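Local coordinates for protein endosialidase (Enterobacteria phage phi92, PDB 4HIZ) that hydrolyses the alpha-2,8 and alpha-2,9 linkages inside polysialic acid chains, probably letting the phage break down the sialic acid capsule of its bacterial host, at residues Asp88-Tyr93 and Ile97-Met102; Leu112-Val117 and Met149-Cys154; Asn398-Lys403 and Leu484-Gly489. All blocks are in the same frame, centred on the assembly; numbering follows the deposited sequence.

Contact 1. Residues Asp88-Tyr93 and Ile97-Met102; sequences DKTFVY and IYAPFM. With NA (sodium ion), chain B; EDO (1,2-ethanediol), chain L.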
loop_
_atom_site.group_PDB
_atom_site.type_symbol
_atom_site.label_atom_id
_atom_site.label_comp_id
_atom_site.label_asym_id
_atom_site.label_seq_id
_atom_site.Cartn_x
_atom_site.Cartn_y
_atom_site.Cartn_z
ATOM N N ASP A 88 26.283 10.239 7.299
ATOM C CA ASP A 88 25.851 11.634 7.266
ATOM C C ASP A 88 25.799 11.965 5.771
ATOM O O ASP A 88 26.797 12.446 5.201
ATOM C CB ASP A 88 26.836 12.560 8.004
ATOM C CG ASP A 88 26.406 14.023 7.963
ATOM O OD1 ASP A 88 25.203 14.291 7.667
ATOM O OD2 ASP A 88 27.262 14.918 8.214
ATOM N N LYS A 89 24.660 11.678 5.142
ATOM C CA LYS A 89 24.547 11.578 3.687
ATOM C C LYS A 89 23.461 12.430 3.080
ATOM O O LYS A 89 23.334 12.453 1.846
ATOM C CB LYS A 89 24.214 10.109 3.289
ATOM C CG LYS A 89 25.340 9.112 3.666
ATOM C CD LYS A 89 25.011 7.702 3.172
ATOM C CE LYS A 89 23.884 7.038 4.066
ATOM N NZ LYS A 89 24.466 6.585 5.442
ATOM N N THR A 90 22.635 13.085 3.895
ATOM C CA THR A 90 21.510 13.822 3.281
ATOM C C THR A 90 21.941 15.012 2.427
ATOM O O THR A 90 23.003 15.597 2.652
ATOM C CB THR A 90 20.472 14.302 4.323
ATOM O OG1 THR A 90 21.052 15.281 5.188
ATOM C CG2 THR A 90 19.891 13.118 5.114
ATOM N N PHE A 91 21.107 15.373 1.451
ATOM C CA PHE A 91 21.373 16.547 0.631
ATOM C C PHE A 91 20.106 16.957 -0.095
ATOM O O PHE A 91 19.136 16.188 -0.165
ATOM C CB PHE A 91 22.556 16.256 -0.353
ATOM C CG PHE A 91 22.265 15.169 -1.360
ATOM C CD1 PHE A 91 21.611 15.461 -2.573
ATOM C CD2 PHE A 91 22.604 13.846 -1.095
ATOM C CE1 PHE A 91 21.344 14.434 -3.491
ATOM C CE2 PHE A 91 22.346 12.810 -2.017
ATOM C CZ PHE A 91 21.703 13.102 -3.225
ATOM N N VAL A 92 20.100 18.197 -0.571
ATOM C CA VAL A 92 18.998 18.740 -1.374
ATOM C C VAL A 92 19.575 19.118 -2.737
ATOM O O VAL A 92 20.648 19.770 -2.831
ATOM C CB VAL A 92 18.370 19.954 -0.669
ATOM C CG1 VAL A 92 17.212 20.552 -1.508
ATOM C CG2 VAL A 92 17.868 19.546 0.760
ATOM N N TYR A 93 18.918 18.664 -3.788
ATOM C CA TYR A 93 19.378 18.987 -5.149
ATOM C C TYR A 93 18.173 19.227 -6.045
ATOM O O TYR A 93 17.260 18.376 -6.092
ATOM C CB TYR A 93 20.245 17.855 -5.719
ATOM C CG TYR A 93 20.863 18.208 -7.066
ATOM C CD1 TYR A 93 22.042 18.981 -7.138
ATOM C CD2 TYR A 93 20.293 17.727 -8.254
ATOM C CE1 TYR A 93 22.574 19.290 -8.392
ATOM C CE2 TYR A 93 20.823 18.030 -9.513
ATOM C CZ TYR A 93 21.954 18.805 -9.571
ATOM O OH TYR A 93 22.521 19.073 -10.813
ATOM N N ILE A 97 14.505 16.676 -1.816
ATOM C CA ILE A 97 15.280 16.310 -0.624
ATOM C C ILE A 97 15.614 14.820 -0.689
ATOM O O ILE A 97 14.724 13.983 -0.855
ATOM C CB ILE A 97 14.472 16.599 0.663
ATOM C CG1 ILE A 97 14.015 18.064 0.686
ATOM C CG2 ILE A 97 15.315 16.266 1.938
ATOM C CD1 ILE A 97 12.805 18.294 1.616
ATOM N N TYR A 98 16.906 14.493 -0.558
ATOM C CA TYR A 98 17.368 13.111 -0.593
ATOM C C TYR A 98 17.816 12.661 0.785
ATOM O O TYR A 98 18.612 13.343 1.458
ATOM C CB TYR A 98 18.572 12.958 -1.538
ATOM C CG TYR A 98 18.224 13.198 -3.008
ATOM C CD1 TYR A 98 18.075 14.499 -3.524
ATOM C CD2 TYR A 98 18.093 12.124 -3.880
ATOM C CE1 TYR A 98 17.792 14.697 -4.862
ATOM C CE2 TYR A 98 17.783 12.313 -5.227
ATOM C CZ TYR A 98 17.652 13.602 -5.707
ATOM O OH TYR A 98 17.354 13.769 -7.032
ATOM N N ALA A 99 17.295 11.515 1.205
ATOM C CA ALA A 99 17.683 10.906 2.480
ATOM C C ALA A 99 18.256 9.501 2.213
ATOM O O ALA A 99 17.528 8.473 2.235
ATOM C CB ALA A 99 16.435 10.804 3.442
ATOM N N PRO A 100 19.572 9.428 1.964
ATOM C CA PRO A 100 20.200 8.129 1.770
ATOM C C PRO A 100 20.412 7.462 3.126
ATOM O O PRO A 100 20.518 8.148 4.148
ATOM C CB PRO A 100 21.574 8.481 1.149
ATOM C CG PRO A 100 21.407 9.939 0.668
ATOM C CD PRO A 100 20.520 10.532 1.749
ATOM N N PHE A 101 20.411 6.135 3.124
ATOM C CA PHE A 101 20.480 5.350 4.376
ATOM C C PHE A 101 20.869 3.930 3.972
ATOM O O PHE A 101 21.231 3.691 2.803
ATOM C CB PHE A 101 19.111 5.379 5.105
ATOM C CG PHE A 101 17.999 4.671 4.370
ATOM C CD1 PHE A 101 17.318 5.304 3.283
ATOM C CD2 PHE A 101 17.587 3.405 4.780
ATOM C CE1 PHE A 101 16.261 4.653 2.623
ATOM C CE2 PHE A 101 16.533 2.729 4.130
ATOM C CZ PHE A 101 15.861 3.359 3.045
ATOM N N MET A 102 20.894 2.984 4.910
ATOM C CA MET A 102 21.146 1.601 4.542
ATOM C C MET A 102 19.950 0.748 5.009
ATOM O O MET A 102 19.432 0.949 6.124
ATOM C CB MET A 102 22.479 1.118 5.178
ATOM C CG MET A 102 23.692 1.824 4.431
ATOM S SD MET A 102 25.228 1.330 5.264
ATOM C CE MET A 102 25.226 2.378 6.705
HETATM NA NA NA B . 23.673 17.504 4.432
HETATM C C1 EDO L . 21.793 21.096 0.536
HETATM O O1 EDO L . 22.351 19.789 0.428
HETATM C C2 EDO L . 22.117 21.785 1.864
HETATM O O2 EDO L . 21.753 20.940 2.937
HETATM O O HOH W 1 16.907 16.280 -7.896
HETATM O O HOH W 2 25.102 19.389 2.848
#
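Phe91 and Tyr98 pair antiparallel through two backbone hydrogen bonds, Tyr98 N to Phe91 O at 2.8 Å and the longer Phe91 N to Tyr98 O at 3.2 Å. Both are nearly straight at the hydrogen. Beyond this pair Val92 and Ile97 face each other as a non-hydrogen-bonded pair, with Val92 CG2 alongside Ile97 CG1.

On the face that carries Phe91 and Tyr98 the two rings meet. They are almost parallel, planes at 16°, but slid so far that overlap is slight. Tyr98 CB sits over the Phe91 ring, a CH-pi contact 3.7 Å from the ring centroid, while Phe91 CE1 comes over a face of the Tyr98 ring, 3.3 Å from Tyr98 CD1. Phe91 CG stands between its own backbone N and carbonyl carbon (chi1 64°), which brings the ring across to Tyr98. Farther back, Lys89 CB meets Pro100 CB at 3.8 Å, the two side chains running past each other in opposite directions, while Lys89 NZ bonds outside, to the Gln87 carbonyl among others.

Water and ion complete the account. One water donates to Tyr93 O (2.8 Å) and also hydrogen-bonds Tyr98 OH. Thr90 O binds the sodium ion at 2.7 Å, with Val477 and a second water as further ligands. The arrangement is a beta hairpin of the catalytic beta-propeller, its first strand leading out of a sodium site.

Contact 2. Residues Leu112-Val117 and Met149-Cys154; sequences LHVAWV and MSMGVC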
loop_
_atom_site.group_PDB
_atom_site.type_symbol
_atom_site.label_atom_id
_atom_site.label_comp_id
_atom_site.label_asym_id
_atom_site.label_seq_id
_atom_site.Cartn_x
_atom_site.Cartn_y
_atom_site.Cartn_z
ATOM N N LEU A 112 22.421 -6.194 2.984
ATOM C CA LEU A 112 22.203 -4.751 3.058
ATOM C C LEU A 112 22.341 -4.043 1.686
ATOM O O LEU A 112 23.235 -4.366 0.896
ATOM C CB LEU A 112 23.203 -4.151 4.067
ATOM C CG LEU A 112 23.187 -2.648 4.331
ATOM C CD1 LEU A 112 23.665 -2.423 5.767
ATOM C CD2 LEU A 112 24.125 -1.900 3.357
ATOM N N HIS A 113 21.462 -3.067 1.416
ATOM C CA HIS A 113 21.641 -2.128 0.297
ATOM C C HIS A 113 21.863 -0.712 0.797
ATOM O O HIS A 113 21.185 -0.271 1.745
ATOM C CB HIS A 113 20.337 -2.097 -0.567
ATOM C CG HIS A 113 20.089 -3.346 -1.337
ATOM N ND1 HIS A 113 20.663 -3.594 -2.568
ATOM C CD2 HIS A 113 19.293 -4.414 -1.072
ATOM C CE1 HIS A 113 20.217 -4.749 -3.040
ATOM N NE2 HIS A 113 19.387 -5.268 -2.153
ATOM N N VAL A 114 22.766 0.045 0.147
ATOM C CA VAL A 114 22.743 1.500 0.305
ATOM C C VAL A 114 21.537 1.986 -0.497
ATOM O O VAL A 114 21.316 1.506 -1.591
ATOM C CB VAL A 114 24.051 2.112 -0.223
ATOM C CG1 VAL A 114 24.027 3.636 -0.053
ATOM C CG2 VAL A 114 25.248 1.489 0.558
ATOM N N ALA A 115 20.741 2.880 0.068
ATOM C CA ALA A 115 19.451 3.217 -0.568
ATOM C C ALA A 115 19.138 4.667 -0.329
ATOM O O ALA A 115 19.822 5.338 0.420
ATOM C CB ALA A 115 18.364 2.347 0.128
ATOM N N TRP A 116 18.068 5.179 -0.925
ATOM C CA TRP A 116 17.559 6.459 -0.440
ATOM C C TRP A 116 16.051 6.490 -0.550
ATOM O O TRP A 116 15.449 5.674 -1.264
ATOM C CB TRP A 116 18.172 7.674 -1.167
ATOM C CG TRP A 116 17.974 7.779 -2.698
ATOM C CD1 TRP A 116 16.881 7.386 -3.454
ATOM C CD2 TRP A 116 18.899 8.377 -3.610
ATOM N NE1 TRP A 116 17.085 7.702 -4.790
ATOM C CE2 TRP A 116 18.337 8.281 -4.912
ATOM C CE3 TRP A 116 20.172 8.947 -3.450
ATOM C CZ2 TRP A 116 18.997 8.770 -6.040
ATOM C CZ3 TRP A 116 20.832 9.435 -4.580
ATOM C CH2 TRP A 116 20.247 9.332 -5.852
ATOM N N VAL A 117 15.468 7.394 0.219
ATOM C CA VAL A 117 14.101 7.865 -0.076
ATOM C C VAL A 117 14.183 9.363 -0.330
ATOM O O VAL A 117 15.168 10.032 0.070
ATOM C CB VAL A 117 13.053 7.564 1.063
ATOM C CG1 VAL A 117 12.830 6.033 1.204
ATOM C CG2 VAL A 117 13.510 8.198 2.406
ATOM N N MET A 149 28.549 5.817 4.622
ATOM C CA MET A 149 28.164 6.931 5.487
ATOM C C MET A 149 28.631 8.293 4.954
ATOM O O MET A 149 28.518 9.307 5.658
ATOM C CB MET A 149 28.655 6.713 6.927
ATOM C CG MET A 149 27.917 5.544 7.629
ATOM S SD MET A 149 28.576 5.346 9.282
ATOM C CE MET A 149 27.413 4.109 9.894
ATOM N N SER A 150 29.154 8.337 3.724
ATOM C CA SER A 150 29.596 9.612 3.156
ATOM C C SER A 150 29.045 9.694 1.742
ATOM O O SER A 150 29.391 8.847 0.897
ATOM C CB SER A 150 31.143 9.654 3.102
ATOM O OG SER A 150 31.545 10.899 2.540
ATOM N N MET A 151 28.200 10.700 1.483
ATOM C CA MET A 151 27.619 10.910 0.160
ATOM C C MET A 151 27.182 12.365 0.040
ATOM O O MET A 151 26.787 12.994 1.038
ATOM C CB MET A 151 26.344 10.034 0.034
ATOM C CG MET A 151 25.673 10.091 -1.362
ATOM S SD MET A 151 24.197 9.014 -1.445
ATOM C CE MET A 151 24.959 7.382 -1.469
ATOM N N GLY A 152 27.235 12.895 -1.178
ATOM C CA GLY A 152 26.727 14.240 -1.427
ATOM C C GLY A 152 26.917 14.614 -2.885
ATOM O O GLY A 152 27.214 13.768 -3.738
ATOM N N VAL A 153 26.736 15.900 -3.165
ATOM C CA VAL A 153 26.761 16.397 -4.554
ATOM C C VAL A 153 27.886 17.410 -4.666
ATOM O O VAL A 153 28.038 18.281 -3.793
ATOM C CB VAL A 153 25.421 17.072 -4.916
ATOM C CG1 VAL A 153 25.493 17.691 -6.337
ATOM C CG2 VAL A 153 24.273 16.049 -4.825
ATOM N N CYS A 154 28.677 17.292 -5.738
ATOM C CA CYS A 154 29.695 18.292 -6.020
ATOM C C CYS A 154 29.706 18.491 -7.521
ATOM O O CYS A 154 29.795 17.523 -8.272
ATOM C CB CYS A 154 31.060 17.787 -5.535
ATOM S SG CYS A 154 32.358 19.063 -5.768
#
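Met151 reaches the segment Leu112-Val117 with the end of its side chain alone, and its methyl CE meets Val114 CG1 tip to tip at 4.1 Å. This is the closer part of the contact. Met151 CG lies anti to the backbone N (chi1 -176°) and the chain stays extended through chi2, carrying the sulfur across the gap; the bend at chi3 (-72°) then sets the methyl beside Val114.

The looser part lies at Trp116, where Met151 SD comes to 4.5 Å from CE3, approaching the indole obliquely. Loose here does not mean wet, because Val114, Trp116 and Met151 are all buried. Leu158 touches both Met151 and Trp116, and Pro100 packs on Met151, so other strands supply much of the surrounding packing. The indole's polar atom is served elsewhere, NE1 bonding to Glu130 OE1.

The backbones remain well separated: the nearest CA atoms, those of Val114 and Met149, are 9.3 Å apart. Strands 113-119 and 144-154 belong to different sheets, and just 94 Å² is buried between the segments. With aliphatic, aromatic and thioether groups meeting, the chemistry implies apolar cohesion between the two sheets, directional polar pairing being absent between the two segments.

Contact 3. Residues Asn398-Lys403 and Leu484-Gly489; sequences NLPFAK and LYYIFG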
loop_
_atom_site.group_PDB
_atom_site.type_symbol
_atom_site.label_atom_id
_atom_site.label_comp_id
_atom_site.label_asym_id
_atom_site.label_seq_id
_atom_site.Cartn_x
_atom_site.Cartn_y
_atom_site.Cartn_z
ATOM N N ASN A 398 26.452 10.754 16.770
ATOM C CA ASN A 398 27.028 11.793 15.920
ATOM C C ASN A 398 26.211 13.072 16.108
ATOM O O ASN A 398 25.072 13.029 16.593
ATOM C CB ASN A 398 27.127 11.372 14.437
ATOM C CG ASN A 398 25.778 11.194 13.791
ATOM O OD1 ASN A 398 24.890 10.669 14.416
ATOM N ND2 ASN A 398 25.624 11.601 12.559
ATOM N N LEU A 399 26.778 14.207 15.709
ATOM C CA LEU A 399 26.155 15.512 15.933
ATOM C C LEU A 399 26.076 16.288 14.619
ATOM O O LEU A 399 26.848 17.227 14.381
ATOM C CB LEU A 399 26.936 16.339 16.962
ATOM C CG LEU A 399 26.941 15.789 18.409
ATOM C CD1 LEU A 399 27.730 16.751 19.329
ATOM C CD2 LEU A 399 25.527 15.638 18.940
ATOM N N PRO A 400 25.166 15.889 13.740
ATOM C CA PRO A 400 25.046 16.598 12.454
ATOM C C PRO A 400 24.449 17.980 12.648
ATOM O O PRO A 400 23.772 18.292 13.662
ATOM C CB PRO A 400 24.134 15.681 11.619
ATOM C CG PRO A 400 23.210 15.091 12.687
ATOM C CD PRO A 400 24.187 14.788 13.864
ATOM N N PHE A 401 24.707 18.853 11.681
ATOM C CA PHE A 401 24.374 20.248 11.900
ATOM C C PHE A 401 24.310 20.987 10.583
ATOM O O PHE A 401 24.812 20.500 9.553
ATOM C CB PHE A 401 25.426 20.922 12.808
ATOM C CG PHE A 401 26.800 20.985 12.190
ATOM C CD1 PHE A 401 27.684 19.908 12.346
ATOM C CD2 PHE A 401 27.206 22.108 11.453
ATOM C CE1 PHE A 401 28.975 19.945 11.774
ATOM C CE2 PHE A 401 28.513 22.143 10.890
ATOM C CZ PHE A 401 29.365 21.064 11.038
ATOM N N ALA A 402 23.683 22.158 10.615
ATOM C CA ALA A 402 23.828 23.118 9.513
ATOM C C ALA A 402 24.064 24.512 10.080
ATOM O O ALA A 402 23.700 24.780 11.233
ATOM C CB ALA A 402 22.509 23.133 8.674
ATOM N N LYS A 403 24.651 25.406 9.274
ATOM C CA LYS A 403 24.831 26.804 9.683
ATOM C C LYS A 403 23.718 27.632 9.053
ATOM O O LYS A 403 23.492 27.564 7.833
ATOM C CB LYS A 403 26.193 27.355 9.219
ATOM C CG LYS A 403 26.442 28.762 9.719
ATOM C CD LYS A 403 27.928 29.138 9.468
ATOM C CE LYS A 403 28.249 30.503 10.033
ATOM N NZ LYS A 403 27.608 31.560 9.169
ATOM N N LEU A 484 14.825 23.510 7.691
ATOM C CA LEU A 484 15.983 22.663 7.999
ATOM C C LEU A 484 15.424 21.265 8.371
ATOM O O LEU A 484 14.350 21.173 8.963
ATOM C CB LEU A 484 16.722 23.294 9.181
ATOM C CG LEU A 484 17.856 22.438 9.783
ATOM C CD1 LEU A 484 18.965 23.367 10.369
ATOM C CD2 LEU A 484 17.355 21.471 10.869
ATOM N N TYR A 485 16.133 20.201 8.004
ATOM C CA TYR A 485 15.692 18.825 8.255
ATOM C C TYR A 485 16.769 18.079 9.039
ATOM O O TYR A 485 17.916 17.985 8.590
ATOM C CB TYR A 485 15.465 18.074 6.942
ATOM C CG TYR A 485 14.464 18.800 6.058
ATOM C CD1 TYR A 485 14.885 19.837 5.208
ATOM C CD2 TYR A 485 13.107 18.466 6.064
ATOM C CE1 TYR A 485 13.996 20.545 4.409
ATOM C CE2 TYR A 485 12.224 19.154 5.260
ATOM C CZ TYR A 485 12.661 20.173 4.447
ATOM O OH TYR A 485 11.746 20.874 3.653
ATOM N N TYR A 486 16.384 17.555 10.202
ATOM C CA TYR A 486 17.227 16.564 10.883
ATOM C C TYR A 486 16.577 15.230 10.591
ATOM O O TYR A 486 15.434 14.988 11.017
ATOM C CB TYR A 486 17.278 16.847 12.385
ATOM C CG TYR A 486 17.918 15.747 13.258
ATOM C CD1 TYR A 486 19.130 15.169 12.914
ATOM C CD2 TYR A 486 17.291 15.292 14.428
ATOM C CE1 TYR A 486 19.741 14.227 13.703
ATOM C CE2 TYR A 486 17.877 14.328 15.244
ATOM C CZ TYR A 486 19.109 13.795 14.865
ATOM O OH TYR A 486 19.699 12.836 15.654
ATOM N N ILE A 487 17.276 14.367 9.868
ATOM C CA ILE A 487 16.661 13.139 9.366
ATOM C C ILE A 487 17.444 12.014 10.009
ATOM O O ILE A 487 18.682 11.932 9.882
ATOM C CB ILE A 487 16.729 13.059 7.824
ATOM C CG1 ILE A 487 16.138 14.352 7.241
ATOM C CG2 ILE A 487 15.972 11.801 7.290
ATOM C CD1 ILE A 487 16.016 14.336 5.703
ATOM N N PHE A 488 16.738 11.140 10.711
ATOM C CA PHE A 488 17.424 10.293 11.694
ATOM C C PHE A 488 16.572 9.089 12.063
ATOM O O PHE A 488 15.429 8.976 11.622
ATOM C CB PHE A 488 17.769 11.099 12.954
ATOM C CG PHE A 488 16.560 11.537 13.757
ATOM C CD1 PHE A 488 15.712 12.526 13.277
ATOM C CD2 PHE A 488 16.273 10.949 14.986
ATOM C CE1 PHE A 488 14.590 12.949 13.996
ATOM C CE2 PHE A 488 15.166 11.354 15.722
ATOM C CZ PHE A 488 14.319 12.368 15.228
ATOM N N GLY A 489 17.127 8.200 12.902
ATOM C CA GLY A 489 16.432 6.944 13.216
ATOM C C GLY A 489 15.617 6.935 14.492
ATOM O O GLY A 489 15.897 7.663 15.446
HETATM O O HOH W 3 22.226 11.975 14.892
#
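Leu484 opens the approach to Asn398-Lys403: its CD1 touches Ala402 CB at 3.9 Å. The leucine CG is anti to the backbone N (chi1 172°), which extends the branch toward the alanine methyl.

Two residues on, Tyr486 makes the other direct contact. Its CE1 lies 3.7 Å from Pro400 CG, with the pyrrolidine and phenol crossing obliquely. The phenol end goes further, since one water hydrogen-bonds Tyr486 OH at 2.8 Å and donates to Asn398 OD1 at 3.0 Å. That water lies near the plane of the tyrosine ring, at its edge. Thr413 OG1 is a direct partner of the same hydroxyl, giving this buried oxygen two connections, and Phe411 stacks on the ring.

Phe488, next but one, packs on Tyr486 of the same strand: its CD1 lies 3.3 Å above the plane of the Tyr486 ring, displaced toward the rim, and so probably helps to hold the phenol in place.

The backbones stay 8.0 Å apart at both Pro400-Tyr486 and Ala402-Leu484, measured between CA atoms, and Val477 touches Pro400, Ala402 and Tyr486. Strands 401-404 and 483-490 lie in separate sheets, so the arrangement is typical of a beta-propeller, here the catalytic one, where sheets pack through apolar side chains.

Overall arrangement
All three contacts lie within the catalytic beta-propeller region and follow one another along the chain. Contacts 1 and 2, with centres about 6 Å apart, share a sheet: strands 96-104 and 113-119 are neighbours in it, and Phe91 CD1 packs on Val153 CG2 at 3.5 Å. Contact 3, centred about 11 Å from contact 1, touches it through Ile97 CD1 and Tyr485 CZ, 3.4 Å apart. Contacts 2 and 3 do not touch, their nearest atoms being about 7 Å apart. Contact 1 thus builds one sheet, while contacts 2 and 3 each join two different sheets, consistent with a propeller ring closed where early strand 71-75 joins the sheet of 483-490.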